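Local coordinates for Adp-ribosyltransferase (Staphylococcus aureus, PDB 1OJQ), which transfers a single ADP-ribose unit from NAD+ to a protein acceptor, probably Rho GTPases as in other C3-type exoenzymes, at residues K163-D168 and Q179-P184; S75-V81 and L158-A164; K28-I33 and Q67-T71; L47-G52 and E133-S137; F6-A12 and L141-A145. The contacts are given in a common frame with arbitrary orientation. Where two conformers were deposited one is given. Residue numbers count along the deposited sequence, not the author numbering.

Contact 1 (K163-D168 and Q179-P184)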
# COMPACT_ATOMS: atom_id res chain seq x y z
N LYS A 163 13.05 -2.24 1.94
CA LYS A 163 13.01 -1.96 0.50
C LYS A 163 11.76 -1.16 0.16
O LYS A 163 10.66 -1.52 0.58
CB LYS A 163 13.01 -3.27 -0.29
CG LYS A 163 14.33 -4.02 -0.23
CD LYS A 163 14.25 -5.31 -1.04
CE LYS A 163 15.54 -6.11 -0.95
NZ LYS A 163 15.95 -6.38 0.46
N ALA A 164 11.92 -0.09 -0.61
CA ALA A 164 10.76 0.71 -1.03
C ALA A 164 11.15 1.62 -2.20
O ALA A 164 12.25 2.18 -2.17
CB ALA A 164 10.26 1.54 0.13
N ALA A 165 10.30 1.76 -3.19
CA ALA A 165 10.60 2.65 -4.31
C ALA A 165 9.69 3.88 -4.27
O ALA A 165 8.47 3.73 -4.23
CB ALA A 165 10.39 2.01 -5.68
N TYR A 166 10.28 5.07 -4.29
CA TYR A 166 9.42 6.24 -4.45
C TYR A 166 9.30 6.52 -5.94
O TYR A 166 10.35 6.67 -6.56
CB TYR A 166 9.98 7.47 -3.76
CG TYR A 166 9.21 8.76 -3.97
CD1 TYR A 166 8.04 9.03 -3.26
CD2 TYR A 166 9.65 9.72 -4.88
CE1 TYR A 166 7.36 10.22 -3.47
CE2 TYR A 166 8.98 10.92 -5.08
CZ TYR A 166 7.82 11.17 -4.37
OH TYR A 166 7.12 12.34 -4.55
N ILE A 167 8.06 6.57 -6.43
CA ILE A 167 7.94 6.63 -7.87
C ILE A 167 7.19 7.84 -8.38
O ILE A 167 6.78 7.83 -9.55
CB ILE A 167 7.26 5.32 -8.37
CG1 ILE A 167 5.80 5.19 -7.96
CG2 ILE A 167 8.07 4.11 -7.91
CD1 ILE A 167 5.13 3.97 -8.58
N ASP A 168 7.01 8.90 -7.59
CA ASP A 168 6.25 10.03 -8.09
C ASP A 168 7.16 11.01 -8.85
O ASP A 168 7.48 12.09 -8.35
CB ASP A 168 5.52 10.75 -6.95
CG ASP A 168 4.37 11.59 -7.46
OD1 ASP A 168 4.10 11.58 -8.68
OD2 ASP A 168 3.70 12.27 -6.65
N GLN A 179 2.10 10.76 -4.96
CA GLN A 179 3.14 10.54 -3.95
C GLN A 179 3.35 9.05 -3.72
O GLN A 179 3.52 8.61 -2.59
CB GLN A 179 2.75 11.26 -2.65
CG GLN A 179 2.79 12.78 -2.81
CD GLN A 179 4.18 13.34 -3.02
OE1 GLN A 179 4.29 14.49 -3.47
NE2 GLN A 179 5.25 12.63 -2.70
N GLU A 180 3.34 8.26 -4.79
CA GLU A 180 3.34 6.81 -4.65
C GLU A 180 4.66 6.23 -4.20
O GLU A 180 5.74 6.56 -4.66
CB GLU A 180 2.91 6.13 -5.97
CG GLU A 180 2.80 4.60 -5.76
CD GLU A 180 2.10 3.88 -6.89
OE1 GLU A 180 1.54 4.53 -7.81
OE2 GLU A 180 2.09 2.62 -6.86
N VAL A 181 4.55 5.31 -3.24
CA VAL A 181 5.67 4.46 -2.82
C VAL A 181 5.30 3.02 -3.18
O VAL A 181 4.21 2.58 -2.79
CB VAL A 181 5.94 4.59 -1.31
CG1 VAL A 181 6.90 3.53 -0.80
CG2 VAL A 181 6.46 6.01 -1.05
N LEU A 182 6.14 2.32 -3.91
CA LEU A 182 5.87 0.94 -4.31
C LEU A 182 6.61 -0.01 -3.39
O LEU A 182 7.83 0.12 -3.28
CB LEU A 182 6.27 0.79 -5.78
CG LEU A 182 5.79 -0.48 -6.48
CD1 LEU A 182 4.27 -0.55 -6.48
CD2 LEU A 182 6.38 -0.53 -7.89
N LEU A 183 5.95 -0.95 -2.73
CA LEU A 183 6.59 -1.92 -1.84
C LEU A 183 6.75 -3.28 -2.50
O LEU A 183 5.97 -3.65 -3.39
CB LEU A 183 5.77 -2.07 -0.54
CG LEU A 183 5.42 -0.76 0.18
CD1 LEU A 183 4.55 -1.02 1.41
CD2 LEU A 183 6.70 -0.02 0.53
N PRO A 184 7.74 -4.07 -2.09
CA PRO A 184 7.99 -5.38 -2.63
C PRO A 184 6.77 -6.29 -2.57
O PRO A 184 5.92 -6.18 -1.68
CB PRO A 184 9.02 -5.99 -1.66
CG PRO A 184 9.72 -4.81 -1.08
CD PRO A 184 8.71 -3.69 -1.04
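The segments 163-168 and 179-184 run antiparallel, with end-to-end directions 150° apart. Ala165 and Leu182 form a hydrogen-bonded pair. Ala165 N donates to Leu182 O at 3.0 Å, and Leu182 N donates to Ala165 O at 2.7 Å. Tyr166 and Val181 form the next, non-hydrogen-bonded pair, with their CA atoms 4.5 Å apart. Ile167 N then donates to Glu180 O at 2.9 Å. Beyond this the ladder gives way to a side chain: Asp168 OD2 accepts from Gln179 N at 2.8 Å. Gln179, at positive phi, lies just before strand 180-183.

Tyr166 and Val181 share one face of the sheet, with Tyr166 CD1 4.1 Å from Val181 CG2. Helix 9-23 packs against the Tyr166 ring. Ala165 and Leu182 share the other face, with Ala165 CB 4.3 Å from Leu182 CB. Leu182 also meets helix 59-73. Ile167 CD1 lies 3.5 Å from Glu180 CD, so an apolar tip lies against the glutamate carboxylate. At the far end the ring of Pro184 lies on Lys163, with Pro184 CG 3.7 Å from Lys163 CB.

Strand 165-166 is an edge of a three-stranded antiparallel sheet, and strand 180-183 is its centre. Glu180 binds NAD+ and probably corresponds to the catalytic glutamate of the ADP-ribosyltransferase family.

Contact 2 (S75-V81 and L158-A164)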
# COMPACT_ATOMS: atom_id res chain seq x y z
N SER A 75 16.36 0.82 -3.72
CA SER A 75 16.30 1.85 -2.68
C SER A 75 15.66 1.29 -1.42
O SER A 75 14.77 0.44 -1.45
CB SER A 75 15.56 3.12 -3.10
OG SER A 75 14.30 2.84 -3.70
N VAL A 76 16.16 1.81 -0.30
CA VAL A 76 15.56 1.50 0.99
C VAL A 76 15.13 2.80 1.65
O VAL A 76 15.60 3.90 1.36
CB VAL A 76 16.50 0.73 1.93
CG1 VAL A 76 16.85 -0.61 1.30
CG2 VAL A 76 17.75 1.54 2.26
N THR A 77 14.19 2.69 2.59
CA THR A 77 13.77 3.92 3.26
C THR A 77 14.88 4.50 4.13
O THR A 77 15.47 3.78 4.94
CB THR A 77 12.54 3.65 4.16
OG1 THR A 77 12.87 2.57 5.05
CG2 THR A 77 11.34 3.19 3.32
N PRO A 78 15.18 5.78 3.97
CA PRO A 78 16.23 6.39 4.81
C PRO A 78 15.74 6.73 6.21
O PRO A 78 16.55 7.07 7.08
CB PRO A 78 16.53 7.68 4.03
CG PRO A 78 15.19 8.07 3.47
CD PRO A 78 14.61 6.75 3.02
N ASP A 79 14.44 6.67 6.46
CA ASP A 79 13.84 6.84 7.79
C ASP A 79 12.69 5.84 7.95
O ASP A 79 12.12 5.44 6.94
CB ASP A 79 13.26 8.22 8.02
CG ASP A 79 14.23 9.36 7.77
OD1 ASP A 79 14.22 9.97 6.68
OD2 ASP A 79 15.02 9.64 8.69
N SER A 80 12.34 5.52 9.19
CA SER A 80 11.05 4.87 9.42
C SER A 80 9.99 5.84 8.90
O SER A 80 10.13 7.06 9.09
CB SER A 80 10.90 4.56 10.90
OG SER A 80 9.56 4.29 11.26
N VAL A 81 8.93 5.37 8.23
CA VAL A 81 7.97 6.34 7.68
C VAL A 81 6.58 5.72 7.58
O VAL A 81 6.52 4.50 7.38
CB VAL A 81 8.42 6.80 6.27
CG1 VAL A 81 8.61 5.61 5.33
CG2 VAL A 81 7.44 7.80 5.65
N LEU A 158 6.54 1.81 7.95
CA LEU A 158 7.61 1.09 7.30
C LEU A 158 8.89 1.22 8.13
O LEU A 158 9.25 2.36 8.44
CB LEU A 158 7.93 1.66 5.92
CG LEU A 158 6.78 1.75 4.93
CD1 LEU A 158 7.30 2.25 3.59
CD2 LEU A 158 6.09 0.40 4.81
N PRO A 159 9.53 0.13 8.47
CA PRO A 159 10.80 0.24 9.21
C PRO A 159 11.88 0.98 8.43
O PRO A 159 11.94 0.93 7.20
CB PRO A 159 11.23 -1.22 9.37
CG PRO A 159 9.99 -2.03 9.22
CD PRO A 159 9.13 -1.27 8.24
N LYS A 160 12.76 1.67 9.14
CA LYS A 160 13.90 2.25 8.44
C LYS A 160 14.70 1.15 7.78
O LYS A 160 14.94 0.06 8.32
CB LYS A 160 14.72 3.05 9.45
CG LYS A 160 15.97 3.66 8.88
CD LYS A 160 16.80 4.39 9.93
CE LYS A 160 18.02 4.99 9.20
NZ LYS A 160 18.63 6.03 10.07
N GLY A 161 15.14 1.43 6.56
CA GLY A 161 16.00 0.49 5.85
C GLY A 161 15.27 -0.62 5.13
O GLY A 161 15.92 -1.54 4.62
N THR A 162 13.94 -0.58 5.07
CA THR A 162 13.21 -1.60 4.29
C THR A 162 13.17 -1.23 2.81
O THR A 162 13.25 -0.05 2.43
CB THR A 162 11.80 -1.77 4.91
OG1 THR A 162 11.25 -3.03 4.53
CG2 THR A 162 10.83 -0.71 4.39
N LYS A 163 13.05 -2.24 1.94
CA LYS A 163 13.01 -1.96 0.50
C LYS A 163 11.76 -1.16 0.16
O LYS A 163 10.66 -1.52 0.58
CB LYS A 163 13.01 -3.27 -0.29
CG LYS A 163 14.33 -4.02 -0.23
CD LYS A 163 14.25 -5.31 -1.04
CE LYS A 163 15.54 -6.11 -0.95
NZ LYS A 163 15.95 -6.38 0.46
N ALA A 164 11.92 -0.09 -0.61
CA ALA A 164 10.76 0.71 -1.03
C ALA A 164 11.15 1.62 -2.20
O ALA A 164 12.25 2.18 -2.17
CB ALA A 164 10.26 1.54 0.13
O HOH W 1 16.01 8.19 10.60
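Thr77 is the central side chain between 75-81 and 158-164. Its p rotamer brings OG1 to Pro159 O, to which it donates at 2.9 Å. Its CG2 lies 3.8 Å from Ala164 CB. The Thr77 backbone is held as well: its N donates to Thr162 O at 2.9 Å, and its O accepts from Gly161 N at 2.9 Å. Gly161 sits in a type II turn, Pro159 to Thr162, where positive phi suits glycine. Ser75, also p, donates from OG to Ala164 O at 2.6 Å. Lys160 is all-trans and extends beside 78-80, with CE 3.3 Å from Pro78 O. Its NZ bonds weakly to a water held by Asp79 OD2. Asp79 OD1 accepts from Trp15 of helix 9-23. Val81 N donates to Leu158 O at 3.0 Å, and Leu158 N donates to Val81 O at 2.7 Å. The segments are largely irregular, so main-chain bonds and the Ser75 and Thr77 hydroxyls together satisfy carbonyls of 158-164 that no continuous strand pairing serves.

Contact 3 (K28-I33 and Q67-T71)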
# COMPACT_ATOMS: atom_id res chain seq x y z
N LYS A 28 15.66 0.54 -18.02
CA LYS A 28 14.74 -0.59 -17.79
C LYS A 28 13.95 -0.44 -16.49
O LYS A 28 12.77 -0.81 -16.46
CB LYS A 28 15.57 -1.89 -17.74
CG LYS A 28 15.34 -2.77 -18.96
CD LYS A 28 14.29 -3.83 -18.61
CE LYS A 28 13.79 -4.51 -19.88
NZ LYS A 28 12.41 -5.02 -19.72
N ASP A 29 14.61 0.08 -15.46
CA ASP A 29 13.96 0.37 -14.19
C ASP A 29 12.77 1.29 -14.43
O ASP A 29 11.64 1.11 -13.97
CB ASP A 29 14.92 1.03 -13.21
CG ASP A 29 15.96 0.11 -12.62
OD1 ASP A 29 15.64 -1.06 -12.35
OD2 ASP A 29 17.11 0.57 -12.42
N LYS A 30 13.04 2.34 -15.21
CA LYS A 30 11.96 3.32 -15.45
C LYS A 30 10.77 2.70 -16.15
O LYS A 30 9.62 2.95 -15.79
CB LYS A 30 12.54 4.46 -16.30
CG LYS A 30 13.58 5.27 -15.52
CD LYS A 30 13.73 6.61 -16.22
CE LYS A 30 15.12 6.74 -16.82
NZ LYS A 30 15.21 8.00 -17.62
N MET A 31 11.06 1.88 -17.16
CA MET A 31 10.04 1.22 -17.96
C MET A 31 9.21 0.27 -17.12
O MET A 31 7.98 0.18 -17.27
CB MET A 31 10.70 0.44 -19.10
CG MET A 31 9.81 -0.43 -19.95
SD MET A 31 10.84 -1.53 -20.98
CE MET A 31 10.21 -3.13 -20.50
N ALA A 32 9.89 -0.49 -16.26
CA ALA A 32 9.18 -1.44 -15.41
C ALA A 32 8.22 -0.73 -14.47
O ALA A 32 7.08 -1.17 -14.34
CB ALA A 32 10.16 -2.22 -14.54
N ILE A 33 8.72 0.32 -13.81
CA ILE A 33 7.81 0.99 -12.87
C ILE A 33 6.66 1.61 -13.64
O ILE A 33 5.49 1.48 -13.25
CB ILE A 33 8.54 2.07 -12.06
CG1 ILE A 33 9.64 1.49 -11.16
CG2 ILE A 33 7.58 2.94 -11.26
CD1 ILE A 33 10.63 2.56 -10.71
N GLN A 67 12.39 -8.22 -12.84
CA GLN A 67 12.75 -6.83 -13.07
C GLN A 67 12.21 -5.93 -11.97
O GLN A 67 13.01 -5.17 -11.41
CB GLN A 67 12.25 -6.37 -14.45
CG GLN A 67 12.45 -4.90 -14.74
CD GLN A 67 13.87 -4.40 -14.69
OE1 GLN A 67 14.23 -3.55 -13.86
NE2 GLN A 67 14.72 -4.88 -15.56
N LEU A 68 10.90 -5.99 -11.68
CA LEU A 68 10.35 -5.03 -10.69
C LEU A 68 10.92 -5.30 -9.31
O LEU A 68 11.15 -4.37 -8.54
CB LEU A 68 8.82 -5.07 -10.69
CG LEU A 68 8.08 -3.88 -10.06
CD1 LEU A 68 8.51 -2.54 -10.66
CD2 LEU A 68 6.57 -4.02 -10.20
N ASP A 69 11.16 -6.57 -8.98
CA ASP A 69 11.79 -6.91 -7.72
C ASP A 69 13.15 -6.22 -7.62
O ASP A 69 13.48 -5.67 -6.58
CB ASP A 69 12.00 -8.40 -7.57
CG ASP A 69 10.76 -9.23 -7.31
OD1 ASP A 69 9.63 -8.70 -7.15
OD2 ASP A 69 10.95 -10.46 -7.28
N SER A 70 13.91 -6.31 -8.71
CA SER A 70 15.23 -5.69 -8.72
C SER A 70 15.14 -4.18 -8.59
O SER A 70 15.85 -3.56 -7.79
CB SER A 70 15.97 -6.11 -9.99
OG SER A 70 17.09 -5.27 -10.18
N THR A 71 14.22 -3.59 -9.38
CA THR A 71 14.06 -2.13 -9.30
C THR A 71 13.76 -1.64 -7.88
O THR A 71 14.34 -0.68 -7.35
CB THR A 71 12.94 -1.71 -10.27
OG1 THR A 71 13.38 -2.06 -11.59
CG2 THR A 71 12.69 -0.21 -10.21
O HOH W 2 17.29 -3.35 -12.54
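Gln67 lays its side chain over Ala32, with Gln67 CG 3.5 Å from Ala32 CB. This is a helix-helix crossing in the N-terminal helical part of the ADP-ribosyltransferase. Helix 27-38 supplies residues 28-33 and helix 59-73 supplies residues 67-71. Their local axes approach to 9.3 Å and cross at -113°, so the helices meet steeply and touch over a short length. The contact buries 332 Å².

Ala32 points toward the other helix, and its CB meets Leu68 as well as Gln67. Ala32 CB lies 4.2 Å from Leu68 CD1. Ile33 reaches in from the side. Its CG1 is 4.2 Å from Leu68 CD1, and its CD1 is 3.5 Å from Thr71 CG2. Ile33 also touches Ile167, and Leu68 touches Tyr136. The side chain of Ile33 is about 4 Å from that of Thr37, which binds NAD+ and lies one turn further along the same helix.

A polar group lies beside the apolar one. Asp29 and Thr71 are buried, whereas Lys28 is exposed. The aliphatic part of Lys28 lies beside the end of Gln67. Asp29 OD2 is held by a salt bridge to Lys74 and a bond from Ser26 N. Its other oxygen faces helix 59-73, where a water links Asp29 OD1 to Ser70 OG. Thr71 OG1 donates directly to Asp29 OD1 at 2.6 Å.

Contact 4 (L47-G52 and E133-S137)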
# COMPACT_ATOMS: atom_id res chain seq x y z
N LEU A 47 0.37 -13.40 -9.71
CA LEU A 47 1.22 -13.55 -8.52
C LEU A 47 0.34 -14.02 -7.37
O LEU A 47 0.75 -14.87 -6.58
CB LEU A 47 1.90 -12.23 -8.18
CG LEU A 47 3.27 -11.93 -8.76
CD1 LEU A 47 3.69 -10.50 -8.44
CD2 LEU A 47 4.33 -12.90 -8.25
N ARG A 48 -0.87 -13.47 -7.30
CA ARG A 48 -1.78 -13.92 -6.24
C ARG A 48 -2.16 -15.38 -6.44
O ARG A 48 -2.11 -16.21 -5.52
CB ARG A 48 -3.03 -13.04 -6.20
CG ARG A 48 -2.71 -11.65 -5.62
CD ARG A 48 -3.97 -10.78 -5.70
NE ARG A 48 -3.84 -9.55 -4.92
CZ ARG A 48 -4.68 -8.52 -5.02
NH1 ARG A 48 -5.70 -8.54 -5.86
NH2 ARG A 48 -4.50 -7.44 -4.27
N SER A 49 -2.57 -15.73 -7.66
CA SER A 49 -2.92 -17.11 -7.95
C SER A 49 -1.81 -18.08 -7.61
O SER A 49 -2.07 -19.20 -7.17
CB SER A 49 -3.24 -17.29 -9.44
OG SER A 49 -4.43 -16.62 -9.79
N ALA A 50 -0.57 -17.67 -7.83
CA ALA A 50 0.61 -18.53 -7.66
C ALA A 50 1.10 -18.53 -6.23
O ALA A 50 2.11 -19.16 -5.89
CB ALA A 50 1.72 -18.07 -8.59
N ASN A 51 0.38 -17.76 -5.41
CA ASN A 51 0.79 -17.55 -4.03
C ASN A 51 2.25 -17.14 -3.97
O ASN A 51 2.99 -17.58 -3.10
CB ASN A 51 0.54 -18.81 -3.19
CG ASN A 51 0.65 -18.56 -1.69
OD1 ASN A 51 0.45 -17.45 -1.20
ND2 ASN A 51 0.97 -19.61 -0.95
N GLY A 52 2.69 -16.31 -4.91
CA GLY A 52 4.04 -15.75 -4.86
C GLY A 52 5.10 -16.62 -5.49
O GLY A 52 6.28 -16.25 -5.50
N GLU A 133 0.38 -9.50 1.19
CA GLU A 133 -0.05 -9.27 -0.19
C GLU A 133 0.91 -10.01 -1.10
O GLU A 133 2.11 -9.71 -1.01
CB GLU A 133 -0.07 -7.77 -0.49
CG GLU A 133 -0.16 -7.37 -1.95
CD GLU A 133 -1.42 -7.94 -2.58
OE1 GLU A 133 -2.52 -7.61 -2.05
OE2 GLU A 133 -1.33 -8.70 -3.56
N ASN A 134 0.46 -10.95 -1.92
CA ASN A 134 1.44 -11.64 -2.76
C ASN A 134 1.82 -10.86 -4.00
O ASN A 134 2.87 -11.14 -4.60
CB ASN A 134 0.89 -13.03 -3.13
CG ASN A 134 1.07 -13.92 -1.91
OD1 ASN A 134 2.13 -13.88 -1.29
ND2 ASN A 134 0.03 -14.66 -1.57
N GLY A 135 0.96 -9.92 -4.39
CA GLY A 135 1.37 -9.01 -5.45
C GLY A 135 2.24 -7.91 -4.84
O GLY A 135 2.67 -8.06 -3.69
N TYR A 136 2.49 -6.87 -5.62
CA TYR A 136 3.18 -5.68 -5.12
C TYR A 136 2.20 -4.82 -4.32
O TYR A 136 0.99 -5.01 -4.46
CB TYR A 136 3.79 -4.87 -6.28
CG TYR A 136 4.88 -5.70 -6.94
CD1 TYR A 136 6.21 -5.67 -6.54
CD2 TYR A 136 4.54 -6.52 -8.02
CE1 TYR A 136 7.19 -6.44 -7.17
CE2 TYR A 136 5.50 -7.29 -8.65
CZ TYR A 136 6.81 -7.25 -8.22
OH TYR A 136 7.73 -8.03 -8.88
N SER A 137 2.68 -3.89 -3.50
CA SER A 137 1.74 -3.05 -2.75
C SER A 137 1.96 -1.58 -3.12
O SER A 137 3.07 -1.05 -2.96
CB SER A 137 1.96 -3.21 -1.25
OG SER A 137 1.62 -4.51 -0.80
O HOH W 3 -2.50 -15.04 -3.02
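Leu47 lies in the last turn of helix 41-49 and points toward 133-137. Its CD1 is 3.7 Å from Tyr136 CE2 and 4.1 Å from Gly135 CA. Tyr136 bonds through its hydroxyl to Asp69 of helix 59-73. Arg48 comes next and forms a two-pronged salt bridge with Glu133. Its NE donates to Glu133 OE2 at 3.0 Å, and its NH2 donates to Glu133 OE1 at 3.0 Å. Glu133 OE2 also accepts from Gly135 N at 2.7 Å. A water joins Arg48 O to Asn134 ND2, while Asn134 OD1 accepts from Arg132 NE. Asn51 has positive phi and ends the helix in a Schellman motif. Its OD1 lies 2.8 Å from Asn134 ND2. Gly52 closes the motif, with its N donating to Leu47 O at 2.9 Å, and passes Asn134 CB at 4.1 Å. Arg48 and Glu133 both bind NAD+. In this model, without NAD+, they pair their opposite charges and so hold each other in place at the site.

Contact 5 (F6-A12 and L141-A145)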
# COMPACT_ATOMS: atom_id res chain seq x y z
N PHE A 6 4.05 12.48 6.44
CA PHE A 6 3.93 13.63 5.57
C PHE A 6 2.49 14.09 5.35
O PHE A 6 1.63 13.27 5.02
CB PHE A 6 4.54 13.33 4.18
CG PHE A 6 6.05 13.15 4.29
CD1 PHE A 6 6.90 14.25 4.33
CD2 PHE A 6 6.59 11.88 4.35
CE1 PHE A 6 8.27 14.06 4.44
CE2 PHE A 6 7.96 11.69 4.45
CZ PHE A 6 8.80 12.78 4.50
N THR A 7 2.29 15.40 5.50
CA THR A 7 1.03 16.00 5.07
C THR A 7 1.26 17.07 4.00
O THR A 7 0.32 17.48 3.31
CB THR A 7 0.26 16.65 6.23
OG1 THR A 7 1.07 17.65 6.87
CG2 THR A 7 -0.08 15.60 7.28
N ASP A 8 2.49 17.51 3.87
CA ASP A 8 2.87 18.56 2.92
C ASP A 8 3.46 17.95 1.65
O ASP A 8 4.50 17.28 1.77
CB ASP A 8 3.91 19.47 3.56
CG ASP A 8 4.33 20.58 2.61
OD1 ASP A 8 3.65 21.64 2.62
OD2 ASP A 8 5.32 20.39 1.88
N LEU A 9 2.81 18.18 0.52
CA LEU A 9 3.25 17.62 -0.76
C LEU A 9 4.69 17.96 -1.08
O LEU A 9 5.45 17.13 -1.61
CB LEU A 9 2.33 18.15 -1.86
CG LEU A 9 0.91 17.55 -1.85
CD1 LEU A 9 0.06 18.24 -2.91
CD2 LEU A 9 0.96 16.04 -2.06
N VAL A 10 5.10 19.19 -0.77
CA VAL A 10 6.46 19.62 -1.10
C VAL A 10 7.48 18.85 -0.28
O VAL A 10 8.51 18.41 -0.82
CB VAL A 10 6.60 21.14 -0.89
CG1 VAL A 10 8.05 21.56 -0.96
CG2 VAL A 10 5.77 21.88 -1.93
N GLU A 11 7.21 18.64 1.02
CA GLU A 11 8.15 17.86 1.81
C GLU A 11 8.16 16.38 1.46
O GLU A 11 9.22 15.74 1.50
CB GLU A 11 7.86 17.99 3.32
CG GLU A 11 8.05 19.41 3.85
CD GLU A 11 9.50 19.84 3.93
OE1 GLU A 11 9.75 21.05 4.20
OE2 GLU A 11 10.43 19.04 3.75
N ALA A 12 7.01 15.80 1.14
CA ALA A 12 7.03 14.40 0.71
C ALA A 12 7.86 14.22 -0.56
O ALA A 12 8.63 13.27 -0.66
CB ALA A 12 5.61 13.89 0.51
N LEU A 141 2.78 8.47 0.25
CA LEU A 141 3.29 9.20 1.42
C LEU A 141 2.30 10.19 1.99
O LEU A 141 2.30 10.47 3.19
CB LEU A 141 4.55 10.02 1.06
CG LEU A 141 5.89 9.31 1.01
CD1 LEU A 141 6.96 10.29 0.50
CD2 LEU A 141 6.28 8.70 2.35
N VAL A 142 1.45 10.76 1.14
CA VAL A 142 0.42 11.72 1.57
C VAL A 142 -0.95 11.10 1.31
O VAL A 142 -1.33 10.83 0.17
CB VAL A 142 0.53 13.06 0.85
CG1 VAL A 142 -0.53 14.05 1.32
CG2 VAL A 142 1.93 13.65 1.09
N SER A 143 -1.69 10.86 2.39
CA SER A 143 -2.94 10.12 2.25
C SER A 143 -3.90 10.89 1.34
O SER A 143 -4.13 12.07 1.61
CB SER A 143 -3.59 9.89 3.61
OG SER A 143 -4.82 9.19 3.43
N GLY A 144 -4.43 10.27 0.30
CA GLY A 144 -5.40 10.87 -0.60
C GLY A 144 -4.85 11.81 -1.64
O GLY A 144 -5.57 12.52 -2.37
N ALA A 145 -3.53 11.87 -1.77
CA ALA A 145 -2.94 12.74 -2.78
C ALA A 145 -3.41 12.34 -4.18
O ALA A 145 -3.19 11.20 -4.60
CB ALA A 145 -1.42 12.69 -2.70
O HOH W 4 3.70 9.89 5.34
O HOH W 5 -0.91 12.15 4.90
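Val142 is the main bump. Its CG2 fits a hollow formed by Phe6, Leu9 and Ala12. It is 3.7 Å from Ala12 CB, 4.1 Å from Phe6 CB and 4.1 Å from Leu9 CD2. The floor is Ala12, whose short side chain lets the valine come close to helix 9-23. Leu9 forms one wall, and its CD2 also meets Ala145 CB at 4.2 Å.

Leu141 fills a second hollow, between the ring of Phe6 and the helix. Its CD2 is 3.8 Å from Phe6 CD2. Its CD1 is 3.8 Å from Ala12 CB. Further on, Leu141 packs on Val81 and Val83 of strand 81-87, while the Phe6 ring meets Trp15.

No direct hydrogen bond joins the two segments. Two waters bridge the backbones instead. One accepts from Phe6 N at 2.8 Å and donates to Leu141 O at 2.6 Å. The other donates to Phe6 O at 2.8 Å and accepts from Ser143 N at 2.9 Å.

Each segment has its own local brace. Asp8 is the N-cap of helix 9-23, with OD2 accepting from Glu11 N at 2.7 Å. A type II turn runs from Val142 to Ala145, with Gly144 at positive phi. The arrangement is a capped helix start packed on the turn that follows strand 137-140, just beyond the NAD+-binding residue Gln140.

In the fold
Contact 1 lies closest to the chain's centre and touches all four others. It shares Lys163 and Ala164 with contact 2, whose centre is 10 Å away. Strand 180-183 also pairs with strand 137-140, where Leu183 meets Ser137 of contact 4 and Gln179 meets Leu141 of contact 5. Contact 3 packs its helices on Ile167 and Leu182, and Asp69 joins it to Tyr136 of contact 4. Contacts 4 and 5 lie on opposite sides of the centre, 27 Å apart. Residues 6-12 come first in the chain and 179-184 last. The N-terminal helices are thus fastened to the three-stranded sheet, which carries the NAD+-binding residues Gln140 and Glu180.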